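Local coordinates for protein EpsJ (Vibrio vulnificus, PDB 2RET) that probably serves as a minor pseudopilin of the type II secretion system, forming a complex with the pseudopilin EpsI in the pseudopilus thought to drive protein export, at residues B[148-153]-B[162-167]; B[15-20]-B[117-122]; B[36-41]-B[103-108]; B[26-31]-B[88-93]. All coordinates share one frame; numbering follows the deposited sequence. Where two conformers were deposited one is given.

Contact 1: residues B[148-153]-B[162-167]; sequences AISVEL and ARTYLT
I149 and A148, where strand 148-153 begins, bury the most surface against segment 162-167. I149 is paired with Y165 by two backbone bonds: I149 N donates to Y165 O at 2.9 Å, and Y165 N donates back to I149 O at 2.8 Å, both nearly along the C=O axis. The I149 side chain sets CG1 anti to the carbonyl carbon (chi1 -66°), and its tip, CD1, presses on T167 CG2 at 3.4 Å, tighter than ordinary carbon packing. The two strands belong to the antiparallel hairpin 148-155/159-166, and the same bonding recurs two residues on, where V151 N meets R163 O at 2.8 Å and R163 N meets V151 O. I149, V151 and Y165 share one face of the sheet. Here V151 CG2 comes in at the edge of the Y165 ring, 3.9 Å from CE2, while helix 10-32 packs over V151 and Y165 through M28. A148 looks to the other face as half of a non-hydrogen-bonded pair with L166, whose CD2 reaches A148 CB at 3.7 Å. On the outer side of strand 162-166, N23 of the EpsI chain hydrogen-bonds to A162 O and T164 N.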
loop_
_atom_site.group_PDB
_atom_site.type_symbol
_atom_site.label_atom_id
_atom_site.label_comp_id
_atom_site.label_asym_id
_atom_site.label_seq_id
_atom_site.Cartn_x
_atom_site.Cartn_y
_atom_site.Cartn_z
ATOM N N ALA B 148 -16.938 -13.286 -5.128
ATOM C CA ALA B 148 -16.349 -14.289 -6.026
ATOM C C ALA B 148 -17.156 -14.409 -7.331
ATOM O O ALA B 148 -18.330 -14.073 -7.399
ATOM C CB ALA B 148 -16.257 -15.649 -5.340
ATOM N N ILE B 149 -16.474 -14.878 -8.363
ATOM C CA ILE B 149 -17.010 -15.061 -9.696
ATOM C C ILE B 149 -16.528 -16.448 -10.158
ATOM O O ILE B 149 -15.389 -16.797 -9.966
ATOM C CB ILE B 149 -16.491 -13.906 -10.644
ATOM C CG1 ILE B 149 -17.077 -12.562 -10.188
ATOM C CG2 ILE B 149 -16.948 -14.061 -12.090
ATOM C CD1 ILE B 149 -16.144 -11.372 -10.443
ATOM N N SER B 150 -17.421 -17.219 -10.752
ATOM C CA SER B 150 -17.130 -18.537 -11.315
ATOM C C SER B 150 -17.364 -18.389 -12.814
ATOM O O SER B 150 -18.449 -18.035 -13.245
ATOM C CB SER B 150 -18.078 -19.631 -10.748
ATOM O OG SER B 150 -17.820 -20.926 -11.336
ATOM N N VAL B 151 -16.314 -18.644 -13.577
ATOM C CA VAL B 151 -16.342 -18.605 -15.018
ATOM C C VAL B 151 -16.309 -20.044 -15.508
ATOM O O VAL B 151 -15.354 -20.755 -15.263
ATOM C CB VAL B 151 -15.157 -17.768 -15.567
ATOM C CG1 VAL B 151 -15.206 -17.735 -17.129
ATOM C CG2 VAL B 151 -15.230 -16.345 -14.971
ATOM N N GLU B 152 -17.388 -20.463 -16.177
ATOM C CA GLU B 152 -17.482 -21.785 -16.759
ATOM C C GLU B 152 -17.488 -21.772 -18.295
ATOM O O GLU B 152 -18.236 -21.063 -18.904
ATOM C CB GLU B 152 -18.738 -22.481 -16.246
ATOM C CG GLU B 152 -18.859 -23.921 -16.729
ATOM C CD GLU B 152 -20.109 -24.568 -16.204
ATOM O OE1 GLU B 152 -21.216 -24.222 -16.712
ATOM O OE2 GLU B 152 -19.961 -25.398 -15.265
ATOM N N LEU B 153 -16.635 -22.605 -18.888
ATOM C CA LEU B 153 -16.572 -22.839 -20.335
ATOM C C LEU B 153 -17.035 -24.253 -20.632
ATOM O O LEU B 153 -16.721 -25.171 -19.904
ATOM C CB LEU B 153 -15.131 -22.678 -20.837
ATOM C CG LEU B 153 -14.444 -21.349 -20.479
ATOM C CD1 LEU B 153 -12.999 -21.361 -20.918
ATOM C CD2 LEU B 153 -15.199 -20.232 -21.149
ATOM N N ALA B 162 -14.468 -25.009 -15.119
ATOM C CA ALA B 162 -14.806 -23.792 -14.412
ATOM C C ALA B 162 -13.630 -23.290 -13.575
ATOM O O ALA B 162 -12.865 -24.100 -13.028
ATOM C CB ALA B 162 -16.022 -24.025 -13.518
ATOM N N ARG B 163 -13.494 -21.964 -13.517
ATOM C CA ARG B 163 -12.558 -21.300 -12.596
ATOM C C ARG B 163 -13.270 -20.256 -11.711
ATOM O O ARG B 163 -14.051 -19.470 -12.180
ATOM C CB ARG B 163 -11.372 -20.666 -13.344
ATOM C CG ARG B 163 -10.287 -21.671 -13.790
ATOM C CD ARG B 163 -9.398 -22.197 -12.636
ATOM N NE ARG B 163 -8.555 -21.115 -12.122
ATOM C CZ ARG B 163 -8.729 -20.456 -10.980
ATOM N NH1 ARG B 163 -7.896 -19.459 -10.702
ATOM N NH2 ARG B 163 -9.694 -20.769 -10.124
ATOM N N THR B 164 -12.980 -20.294 -10.418
ATOM C CA THR B 164 -13.490 -19.388 -9.412
ATOM C C THR B 164 -12.433 -18.383 -9.010
ATOM O O THR B 164 -11.334 -18.772 -8.641
ATOM C CB THR B 164 -13.855 -20.179 -8.119
ATOM O OG1 THR B 164 -14.858 -21.156 -8.441
ATOM C CG2 THR B 164 -14.383 -19.229 -7.030
ATOM N N TYR B 165 -12.795 -17.110 -9.003
ATOM C CA TYR B 165 -11.867 -16.026 -8.740
ATOM C C TYR B 165 -12.449 -15.100 -7.687
ATOM O O TYR B 165 -13.654 -14.822 -7.715
ATOM C CB TYR B 165 -11.664 -15.203 -10.014
ATOM C CG TYR B 165 -11.239 -15.959 -11.234
ATOM C CD1 TYR B 165 -9.893 -16.243 -11.462
ATOM C CD2 TYR B 165 -12.168 -16.343 -12.193
ATOM C CE1 TYR B 165 -9.489 -16.934 -12.583
ATOM C CE2 TYR B 165 -11.787 -17.025 -13.318
ATOM C CZ TYR B 165 -10.438 -17.297 -13.525
ATOM O OH TYR B 165 -10.035 -17.948 -14.655
ATOM N N LEU B 166 -11.611 -14.638 -6.751
ATOM C CA LEU B 166 -12.062 -13.688 -5.723
ATOM C C LEU B 166 -11.812 -12.271 -6.182
ATOM O O LEU B 166 -10.901 -12.037 -6.925
ATOM C CB LEU B 166 -11.369 -13.921 -4.390
ATOM C CG LEU B 166 -11.489 -15.317 -3.765
ATOM C CD1 LEU B 166 -11.025 -15.248 -2.303
ATOM C CD2 LEU B 166 -12.866 -15.898 -3.862
ATOM N N THR B 167 -12.672 -11.340 -5.783
ATOM C CA THR B 167 -12.560 -9.950 -6.186
ATOM C C THR B 167 -12.024 -9.133 -5.053
ATOM O O THR B 167 -11.994 -9.590 -3.904
ATOM C CB THR B 167 -13.923 -9.334 -6.562
ATOM O OG1 THR B 167 -14.805 -9.423 -5.437
ATOM C CG2 THR B 167 -14.507 -9.992 -7.822
#

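Contact 2: residues B[15-20]-B[117-122]; sequences TARLNE and PLLSDV
A classic beta bulge, in which L118 and L119 both face L97, lies near the end of strand 114-119, and this is where an early part of helix 10-32 is held to the end of that strand and the turn after it. R17 and E20, one helical turn apart, reach across side by side and converge on S120. E20 sets CG anti to the backbone N (chi1 -172°) and extends from there, so that OE2 accepts from S120 N at 3.0 Å in a nearly straight bond (170°) that arrives from above the carboxylate plane; S120 OG is also close to OE2. R17, bent at chi2, grips S120 O end-on with two nitrogens, NH1 at 3.0 Å and NH2 at 3.2 Å, both with the oxygen close to the guanidinium plane. A long N-terminal helix packed against antiparallel sheet is the hallmark of the pilin-like fold, and here the two helix side chains are themselves tied together, R17 NH1 forming a salt bridge with E20 OE1 at 2.9 Å. The second charge partner of R17 is D157, which takes NE. L119 slips its CD1 in beside this polar pair, 3.7 Å from R17 NH1 and 3.8 Å from E20 CD, the E20 and L119 side chains crossing obliquely. Nearer the helix backbone, a single water donates to both E20 O and L118 O.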
loop_
_atom_site.group_PDB
_atom_site.type_symbol
_atom_site.label_atom_id
_atom_site.label_comp_id
_atom_site.label_asym_id
_atom_site.label_seq_id
_atom_site.Cartn_x
_atom_site.Cartn_y
_atom_site.Cartn_z
ATOM N N THR B 15 -1.661 -32.414 -27.819
ATOM C CA THR B 15 -0.707 -31.611 -27.081
ATOM C C THR B 15 -0.958 -30.154 -27.441
ATOM O O THR B 15 -1.034 -29.333 -26.553
ATOM C CB THR B 15 0.763 -32.056 -27.344
ATOM O OG1 THR B 15 0.891 -33.464 -27.075
ATOM C CG2 THR B 15 1.721 -31.327 -26.453
ATOM N N ALA B 16 -1.142 -29.846 -28.726
ATOM C CA ALA B 16 -1.433 -28.473 -29.185
ATOM C C ALA B 16 -2.727 -27.894 -28.612
ATOM O O ALA B 16 -2.812 -26.694 -28.326
ATOM C CB ALA B 16 -1.457 -28.395 -30.718
ATOM N N ARG B 17 -3.730 -28.746 -28.447
ATOM C CA ARG B 17 -4.979 -28.362 -27.806
ATOM C C ARG B 17 -4.809 -28.040 -26.300
ATOM O O ARG B 17 -5.348 -27.038 -25.800
ATOM C CB ARG B 17 -6.024 -29.464 -28.027
ATOM C CG ARG B 17 -7.292 -29.317 -27.238
ATOM C CD ARG B 17 -7.953 -27.995 -27.543
ATOM N NE ARG B 17 -9.369 -27.978 -27.208
ATOM C CZ ARG B 17 -10.142 -26.914 -27.372
ATOM N NH1 ARG B 17 -9.630 -25.801 -27.839
ATOM N NH2 ARG B 17 -11.428 -26.966 -27.081
ATOM N N LEU B 18 -4.093 -28.894 -25.577
ATOM C CA LEU B 18 -3.832 -28.643 -24.160
ATOM C C LEU B 18 -2.975 -27.414 -23.949
ATOM O O LEU B 18 -3.139 -26.732 -22.959
ATOM C CB LEU B 18 -3.127 -29.827 -23.476
ATOM C CG LEU B 18 -3.963 -30.963 -22.895
ATOM C CD1 LEU B 18 -3.009 -31.927 -22.174
ATOM C CD2 LEU B 18 -5.082 -30.490 -21.970
ATOM N N ASN B 19 -2.026 -27.185 -24.848
ATOM C CA ASN B 19 -1.216 -25.967 -24.878
ATOM C C ASN B 19 -2.058 -24.701 -25.123
ATOM O O ASN B 19 -1.855 -23.668 -24.495
ATOM C CB ASN B 19 -0.156 -26.059 -25.976
ATOM C CG ASN B 19 1.045 -26.973 -25.607
ATOM O OD1 ASN B 19 1.246 -27.366 -24.450
ATOM N ND2 ASN B 19 1.840 -27.303 -26.612
ATOM N N GLU B 20 -3.011 -24.796 -26.040
ATOM C CA GLU B 20 -3.963 -23.737 -26.293
ATOM C C GLU B 20 -4.758 -23.382 -25.052
ATOM O O GLU B 20 -4.935 -22.196 -24.732
ATOM C CB GLU B 20 -4.902 -24.141 -27.421
ATOM C CG GLU B 20 -5.833 -23.022 -27.913
ATOM C CD GLU B 20 -6.951 -23.552 -28.788
ATOM O OE1 GLU B 20 -7.128 -24.776 -28.804
ATOM O OE2 GLU B 20 -7.652 -22.763 -29.453
ATOM N N PRO B 117 -8.375 -14.127 -30.384
ATOM C CA PRO B 117 -8.890 -15.516 -30.409
ATOM C C PRO B 117 -8.176 -16.386 -29.392
ATOM O O PRO B 117 -7.048 -16.810 -29.628
ATOM C CB PRO B 117 -8.590 -16.016 -31.825
ATOM C CG PRO B 117 -7.879 -14.923 -32.527
ATOM C CD PRO B 117 -7.686 -13.749 -31.634
ATOM N N LEU B 118 -8.836 -16.676 -28.279
ATOM C CA LEU B 118 -8.186 -17.351 -27.174
ATOM C C LEU B 118 -8.336 -18.890 -27.195
ATOM O O LEU B 118 -7.407 -19.646 -26.821
ATOM C CB LEU B 118 -8.759 -16.773 -25.881
ATOM C CG LEU B 118 -7.902 -16.858 -24.636
ATOM C CD1 LEU B 118 -6.434 -16.329 -24.868
ATOM C CD2 LEU B 118 -8.589 -16.066 -23.563
ATOM N N LEU B 119 -9.506 -19.360 -27.606
ATOM C CA LEU B 119 -9.807 -20.780 -27.499
ATOM C C LEU B 119 -10.921 -21.203 -28.457
ATOM O O LEU B 119 -12.044 -20.747 -28.366
ATOM C CB LEU B 119 -10.172 -21.093 -26.033
ATOM C CG LEU B 119 -10.178 -22.499 -25.474
ATOM C CD1 LEU B 119 -8.805 -23.103 -25.478
ATOM C CD2 LEU B 119 -10.751 -22.399 -24.044
ATOM N N SER B 120 -10.569 -22.110 -29.359
ATOM C CA SER B 120 -11.482 -22.652 -30.337
ATOM C C SER B 120 -12.327 -23.755 -29.712
ATOM O O SER B 120 -12.054 -24.230 -28.627
ATOM C CB SER B 120 -10.697 -23.204 -31.524
ATOM O OG SER B 120 -9.840 -24.222 -31.040
ATOM N N ASP B 121 -13.395 -24.108 -30.384
ATOM C CA ASP B 121 -14.318 -25.136 -29.906
ATOM C C ASP B 121 -14.807 -24.924 -28.469
ATOM O O ASP B 121 -14.748 -25.837 -27.625
ATOM C CB ASP B 121 -13.705 -26.526 -30.085
ATOM C CG ASP B 121 -13.673 -26.975 -31.547
ATOM O OD1 ASP B 121 -14.307 -26.344 -32.435
ATOM O OD2 ASP B 121 -13.008 -27.990 -31.799
ATOM N N VAL B 122 -15.307 -23.712 -28.219
ATOM C CA VAL B 122 -15.954 -23.361 -26.953
ATOM C C VAL B 122 -17.401 -23.102 -27.303
ATOM O O VAL B 122 -17.686 -22.235 -28.081
ATOM C CB VAL B 122 -15.292 -22.135 -26.284
ATOM C CG1 VAL B 122 -16.114 -21.644 -25.089
ATOM C CG2 VAL B 122 -13.885 -22.504 -25.816
HETATM O O HOH W 1 -5.018 -19.866 -26.360
#

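Contact 3: residues B[36-41]-B[103-108]; sequences ALRQTR and RYPDTP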
loop_
_atom_site.group_PDB
_atom_site.type_symbol
_atom_site.label_atom_id
_atom_site.label_comp_id
_atom_site.label_asym_id
_atom_site.label_seq_id
_atom_site.Cartn_x
_atom_site.Cartn_y
_atom_site.Cartn_z
ATOM N N ALA B 36 -11.316 -4.666 -11.320
ATOM C CA ALA B 36 -11.229 -3.396 -10.622
ATOM C C ALA B 36 -12.624 -2.834 -10.269
ATOM O O ALA B 36 -13.589 -2.966 -11.026
ATOM C CB ALA B 36 -10.395 -2.392 -11.440
ATOM N N LEU B 37 -12.698 -2.238 -9.085
ATOM C CA LEU B 37 -13.849 -1.514 -8.579
ATOM C C LEU B 37 -13.932 -0.171 -9.300
ATOM O O LEU B 37 -13.607 0.876 -8.759
ATOM C CB LEU B 37 -13.721 -1.355 -7.049
ATOM C CG LEU B 37 -14.988 -1.022 -6.250
ATOM C CD1 LEU B 37 -16.055 -2.062 -6.486
ATOM C CD2 LEU B 37 -14.632 -0.892 -4.743
ATOM N N ARG B 38 -14.378 -0.231 -10.550
ATOM C CA ARG B 38 -14.400 0.919 -11.458
ATOM C C ARG B 38 -15.547 0.686 -12.433
ATOM O O ARG B 38 -15.554 -0.296 -13.167
ATOM C CB ARG B 38 -13.030 1.063 -12.165
ATOM C CG ARG B 38 -12.962 1.892 -13.471
ATOM C CD ARG B 38 -13.453 3.317 -13.307
ATOM N NE ARG B 38 -12.706 4.323 -14.087
ATOM C CZ ARG B 38 -13.097 4.879 -15.238
ATOM N NH1 ARG B 38 -14.235 4.528 -15.823
ATOM N NH2 ARG B 38 -12.330 5.802 -15.818
ATOM N N GLN B 39 -16.540 1.564 -12.395
ATOM C CA GLN B 39 -17.695 1.454 -13.288
ATOM C C GLN B 39 -17.322 1.831 -14.727
ATOM O O GLN B 39 -16.504 2.730 -14.952
ATOM C CB GLN B 39 -18.825 2.353 -12.813
ATOM C CG GLN B 39 -19.582 1.795 -11.634
ATOM C CD GLN B 39 -20.562 2.790 -11.062
ATOM O OE1 GLN B 39 -20.425 3.980 -11.269
ATOM N NE2 GLN B 39 -21.550 2.304 -10.331
ATOM N N THR B 40 -17.931 1.130 -15.686
ATOM C CA THR B 40 -17.686 1.339 -17.109
ATOM C C THR B 40 -19.041 1.541 -17.812
ATOM O O THR B 40 -20.069 1.048 -17.346
ATOM C CB THR B 40 -16.857 0.162 -17.702
ATOM O OG1 THR B 40 -17.244 -1.079 -17.095
ATOM C CG2 THR B 40 -15.390 0.351 -17.384
ATOM N N ARG B 41 -19.054 2.291 -18.910
ATOM C CA ARG B 41 -20.311 2.642 -19.577
ATOM C C ARG B 41 -20.876 1.476 -20.372
ATOM O O ARG B 41 -20.126 0.727 -21.001
ATOM C CB ARG B 41 -20.136 3.843 -20.511
ATOM C CG ARG B 41 -19.535 5.045 -19.833
ATOM C CD ARG B 41 -19.744 6.323 -20.632
ATOM N NE ARG B 41 -18.766 7.363 -20.287
ATOM C CZ ARG B 41 -18.745 8.068 -19.146
ATOM N NH1 ARG B 41 -19.648 7.860 -18.181
ATOM N NH2 ARG B 41 -17.798 8.990 -18.960
ATOM N N ARG B 103 -7.622 -0.120 -23.873
ATOM C CA ARG B 103 -6.643 0.604 -23.065
ATOM C C ARG B 103 -7.275 1.521 -22.006
ATOM O O ARG B 103 -6.741 1.651 -20.916
ATOM C CB ARG B 103 -5.724 1.402 -24.004
ATOM C CG ARG B 103 -4.745 2.332 -23.339
ATOM C CD ARG B 103 -3.662 1.620 -22.556
ATOM N NE ARG B 103 -2.880 2.637 -21.849
ATOM C CZ ARG B 103 -3.204 3.161 -20.676
ATOM N NH1 ARG B 103 -4.274 2.735 -20.032
ATOM N NH2 ARG B 103 -2.442 4.107 -20.135
ATOM N N TYR B 104 -8.382 2.171 -22.341
ATOM C CA TYR B 104 -9.100 3.057 -21.419
ATOM C C TYR B 104 -10.468 2.499 -21.082
ATOM O O TYR B 104 -11.168 2.033 -21.981
ATOM C CB TYR B 104 -9.246 4.463 -22.030
ATOM C CG TYR B 104 -7.898 5.045 -22.365
ATOM C CD1 TYR B 104 -6.996 5.409 -21.344
ATOM C CD2 TYR B 104 -7.474 5.160 -23.686
ATOM C CE1 TYR B 104 -5.719 5.905 -21.649
ATOM C CE2 TYR B 104 -6.185 5.642 -23.993
ATOM C CZ TYR B 104 -5.327 6.025 -22.964
ATOM O OH TYR B 104 -4.064 6.506 -23.270
ATOM N N PRO B 105 -10.887 2.582 -19.809
ATOM C CA PRO B 105 -12.230 2.099 -19.457
ATOM C C PRO B 105 -13.371 2.923 -20.056
ATOM O O PRO B 105 -14.493 2.429 -20.153
ATOM C CB PRO B 105 -12.270 2.215 -17.922
ATOM C CG PRO B 105 -10.894 2.555 -17.485
ATOM C CD PRO B 105 -10.209 3.195 -18.652
ATOM N N ASP B 106 -13.099 4.178 -20.415
ATOM C CA ASP B 106 -14.090 5.020 -21.064
ATOM C C ASP B 106 -13.630 5.240 -22.483
ATOM O O ASP B 106 -12.675 5.960 -22.719
ATOM C CB ASP B 106 -14.287 6.330 -20.301
ATOM C CG ASP B 106 -14.833 6.101 -18.891
ATOM O OD1 ASP B 106 -15.517 5.072 -18.628
ATOM O OD2 ASP B 106 -14.568 6.956 -18.033
ATOM N N THR B 107 -14.331 4.603 -23.415
ATOM C CA THR B 107 -13.863 4.422 -24.774
ATOM C C THR B 107 -15.008 4.682 -25.787
ATOM O O THR B 107 -16.071 4.041 -25.691
ATOM C CB THR B 107 -13.334 2.989 -24.915
ATOM O OG1 THR B 107 -12.503 2.883 -26.072
ATOM C CG2 THR B 107 -14.472 1.995 -24.975
ATOM N N PRO B 108 -14.801 5.615 -26.755
ATOM C CA PRO B 108 -15.805 5.906 -27.783
ATOM C C PRO B 108 -16.298 4.661 -28.522
ATOM O O PRO B 108 -16.589 4.732 -29.719
ATOM C CB PRO B 108 -15.056 6.827 -28.758
ATOM C CG PRO B 108 -14.007 7.458 -27.950
ATOM C CD PRO B 108 -13.590 6.440 -26.937
#
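P105 is the first residue of the 103-108 loop to touch segment 36-41, and it does so with its ring. Its CB sits over one face of the R38 guanidinium, toward the rim, 3.7 Å from R38 NH1, while P105 CG lies 3.9 Å from R38 CZ. The same CB meets T40 CG2 at 3.7 Å, so this one carbon of the proline touches both the flat head of the arginine and the threonine methyl. T40 turns OG1 elsewhere, to H53, and P105 O accepts a hydrogen bond from K87. D106 follows and carries the charge. R38 bends at chi2 (57°) and chi3 to bring its guanidinium edge to the D106 carboxylate, the two planes standing 51° apart. R38 NH1 bonds to D106 OD1 at 3.1 Å, in the guanidinium plane but from above that of the carboxylate; the bonds from NH1 and NH2 to OD2 are weak. NH1 also donates to Q39 O at 3.0 Å, nearly along the C=O axis, which helps to set the rotation of the arginine head in this conformer. R41 meets D106 in a different manner: its guanidinium is stacked on the carboxylate, planes 20° apart, and R41 NH2 stays 3.9 Å from D106 OD2, a long ion pair in which no N-H points at the oxygen. The chemistry thus joins edge strand 40-41 to the loop after strand 96-102 by one directed salt bridge and one purely electrostatic attraction; two arginines around one aspartate would be expected to favour its ionised form.

Contact 4: residues B[26-31]-B[88-93]; sequences VMMDSD and VGYRIK
This is a buried helix-to-sheet contact close to the centre of the chain, where helix 10-32 lies across strand 79-93 of the six-stranded antiparallel sheet. The segment axes run 136° apart and come no nearer than 10.6 Å, a gap that Y90 spans. The tyrosine points its hydroxyl at the helix and donates to D31 OD2 at 2.6 Å, a short bond that uses the anti lone pair of the carboxylate oxygen. OD2 lies near the ring plane, at the edge, although the carboxylate itself is turned 71° from the ring. M28, a selenomethionine, packs alongside: its CG is 3.9 Å from Y90 CE2 and 3.7 Å from Y90 OH. V88, two residues back on the same strand face, sets CG1 against the other carboxylate oxygen, D31 OD1, at 3.7 Å. That oxygen has charged partners, since R70 and R99 of the adjoining strands form salt bridges to it, and F32 meets the Y90 ring. A buried aspartate held by two arginines and a tyrosine hydroxyl is probably kept ionised, its negative charge offset by the arginines of the sheet and its orientation fixed by bonds to both oxygens.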
loop_
_atom_site.group_PDB
_atom_site.type_symbol
_atom_site.label_atom_id
_atom_site.label_comp_id
_atom_site.label_asym_id
_atom_site.label_seq_id
_atom_site.Cartn_x
_atom_site.Cartn_y
_atom_site.Cartn_z
ATOM N N VAL B 26 -4.172 -18.915 -18.533
ATOM C CA VAL B 26 -3.237 -17.896 -18.065
ATOM C C VAL B 26 -3.805 -16.509 -18.291
ATOM O O VAL B 26 -3.801 -15.689 -17.398
ATOM C CB VAL B 26 -1.807 -18.053 -18.714
ATOM C CG1 VAL B 26 -0.911 -16.801 -18.492
ATOM C CG2 VAL B 26 -1.141 -19.283 -18.177
HETATM N N MSE B 27 -4.293 -16.258 -19.495
HETATM C CA MSE B 27 -4.954 -14.993 -19.850
HETATM C C MSE B 27 -6.161 -14.653 -18.976
HETATM O O MSE B 27 -6.310 -13.531 -18.507
HETATM C CB MSE B 27 -5.358 -15.030 -21.314
HETATM C CG MSE B 27 -5.916 -13.704 -21.818
HETATM SE SE MSE B 27 -4.533 -12.312 -22.038
HETATM C CE MSE B 27 -4.164 -12.815 -23.935
HETATM N N MSE B 28 -7.010 -15.628 -18.756
HETATM C CA MSE B 28 -8.189 -15.471 -17.892
HETATM C C MSE B 28 -7.851 -15.272 -16.440
HETATM O O MSE B 28 -8.542 -14.538 -15.743
HETATM C CB MSE B 28 -9.082 -16.686 -17.992
HETATM C CG MSE B 28 -9.580 -16.917 -19.387
HETATM SE SE MSE B 28 -10.691 -18.521 -19.499
HETATM C CE MSE B 28 -11.920 -18.230 -18.005
ATOM N N ASP B 29 -6.787 -15.919 -15.986
ATOM C CA ASP B 29 -6.272 -15.713 -14.632
ATOM C C ASP B 29 -5.825 -14.279 -14.506
ATOM O O ASP B 29 -6.106 -13.620 -13.495
ATOM C CB ASP B 29 -5.081 -16.637 -14.309
ATOM C CG ASP B 29 -5.458 -17.848 -13.449
ATOM O OD1 ASP B 29 -6.454 -17.815 -12.740
ATOM O OD2 ASP B 29 -4.692 -18.835 -13.400
ATOM N N SER B 30 -5.133 -13.792 -15.528
ATOM C CA SER B 30 -4.601 -12.434 -15.481
ATOM C C SER B 30 -5.734 -11.415 -15.357
ATOM O O SER B 30 -5.583 -10.427 -14.645
ATOM C CB SER B 30 -3.702 -12.118 -16.692
ATOM O OG SER B 30 -4.445 -11.902 -17.915
ATOM N N ASP B 31 -6.851 -11.670 -16.042
ATOM C CA ASP B 31 -7.967 -10.723 -16.125
ATOM C C ASP B 31 -8.901 -10.812 -14.916
ATOM O O ASP B 31 -9.162 -9.828 -14.250
ATOM C CB ASP B 31 -8.798 -10.939 -17.399
ATOM C CG ASP B 31 -8.111 -10.466 -18.660
ATOM O OD1 ASP B 31 -7.257 -9.549 -18.623
ATOM O OD2 ASP B 31 -8.459 -11.009 -19.740
ATOM N N VAL B 88 -11.575 -5.030 -20.267
ATOM C CA VAL B 88 -11.514 -6.295 -20.994
ATOM C C VAL B 88 -12.937 -6.929 -21.088
ATOM O O VAL B 88 -13.785 -6.686 -20.263
ATOM C CB VAL B 88 -10.557 -7.322 -20.323
ATOM C CG1 VAL B 88 -9.172 -6.726 -20.141
ATOM C CG2 VAL B 88 -11.142 -7.819 -19.011
ATOM N N GLY B 89 -13.177 -7.723 -22.111
ATOM C CA GLY B 89 -14.362 -8.563 -22.144
ATOM C C GLY B 89 -14.147 -9.908 -22.802
ATOM O O GLY B 89 -13.126 -10.163 -23.375
ATOM N N TYR B 90 -15.120 -10.798 -22.665
ATOM C CA TYR B 90 -15.041 -12.129 -23.278
ATOM C C TYR B 90 -16.369 -12.371 -24.000
ATOM O O TYR B 90 -17.425 -11.895 -23.567
ATOM C CB TYR B 90 -14.778 -13.226 -22.218
ATOM C CG TYR B 90 -13.371 -13.233 -21.660
ATOM C CD1 TYR B 90 -12.945 -12.290 -20.731
ATOM C CD2 TYR B 90 -12.441 -14.164 -22.103
ATOM C CE1 TYR B 90 -11.633 -12.301 -20.261
ATOM C CE2 TYR B 90 -11.167 -14.167 -21.638
ATOM C CZ TYR B 90 -10.766 -13.245 -20.719
ATOM O OH TYR B 90 -9.474 -13.314 -20.280
ATOM N N ARG B 91 -16.293 -13.071 -25.107
ATOM C CA ARG B 91 -17.483 -13.431 -25.868
ATOM C C ARG B 91 -17.210 -14.683 -26.666
ATOM O O ARG B 91 -16.040 -15.086 -26.815
ATOM C CB ARG B 91 -17.830 -12.296 -26.822
ATOM C CG ARG B 91 -16.749 -12.038 -27.806
ATOM C CD ARG B 91 -17.131 -11.049 -28.810
ATOM N NE ARG B 91 -16.199 -11.082 -29.929
ATOM C CZ ARG B 91 -15.852 -10.011 -30.640
ATOM N NH1 ARG B 91 -16.351 -8.811 -30.355
ATOM N NH2 ARG B 91 -14.997 -10.131 -31.642
ATOM N N ILE B 92 -18.266 -15.286 -27.201
ATOM C CA ILE B 92 -18.133 -16.397 -28.138
ATOM C C ILE B 92 -18.463 -15.903 -29.546
ATOM O O ILE B 92 -19.486 -15.259 -29.768
ATOM C CB ILE B 92 -19.051 -17.617 -27.785
ATOM C CG1 ILE B 92 -18.819 -18.096 -26.339
ATOM C CG2 ILE B 92 -18.872 -18.796 -28.814
ATOM C CD1 ILE B 92 -17.491 -18.754 -26.098
ATOM N N LYS B 93 -17.580 -16.202 -30.489
ATOM C CA LYS B 93 -17.852 -16.003 -31.903
ATOM C C LYS B 93 -17.532 -17.265 -32.661
ATOM O O LYS B 93 -16.382 -17.670 -32.714
ATOM C CB LYS B 93 -17.036 -14.859 -32.455
ATOM C CG LYS B 93 -17.736 -13.548 -32.314
ATOM C CD LYS B 93 -18.801 -13.423 -33.374
ATOM C CE LYS B 93 -20.047 -12.851 -32.783
ATOM N NZ LYS B 93 -21.222 -12.938 -33.694
#

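Helix 10-32 unites three of the four contacts. Contacts 2 and 4 both dock it on the six-stranded sheet, their centres about 13 Å apart, and they touch where L118 CD2 meets Y90 CE2 at 3.7 Å. Contact 1 lies in the other sheet, its centre about 12 Å from that of contact 4, and closes on the helix from that sheet: R163 NH1 bridges to D29 OD1 at 3.0 Å and V151 CG1 packs on M28 CE, so the helix has a sheet on each of two sides. Contacts 1 and 2 bring the two sheets into direct contact, L153 CD1 lying 4.0 Å from L119 CD2. Contact 3 stands apart, its centre about 29 Å from that of contact 2. Among the four, contact 1 lies most directly on the EpsI interface.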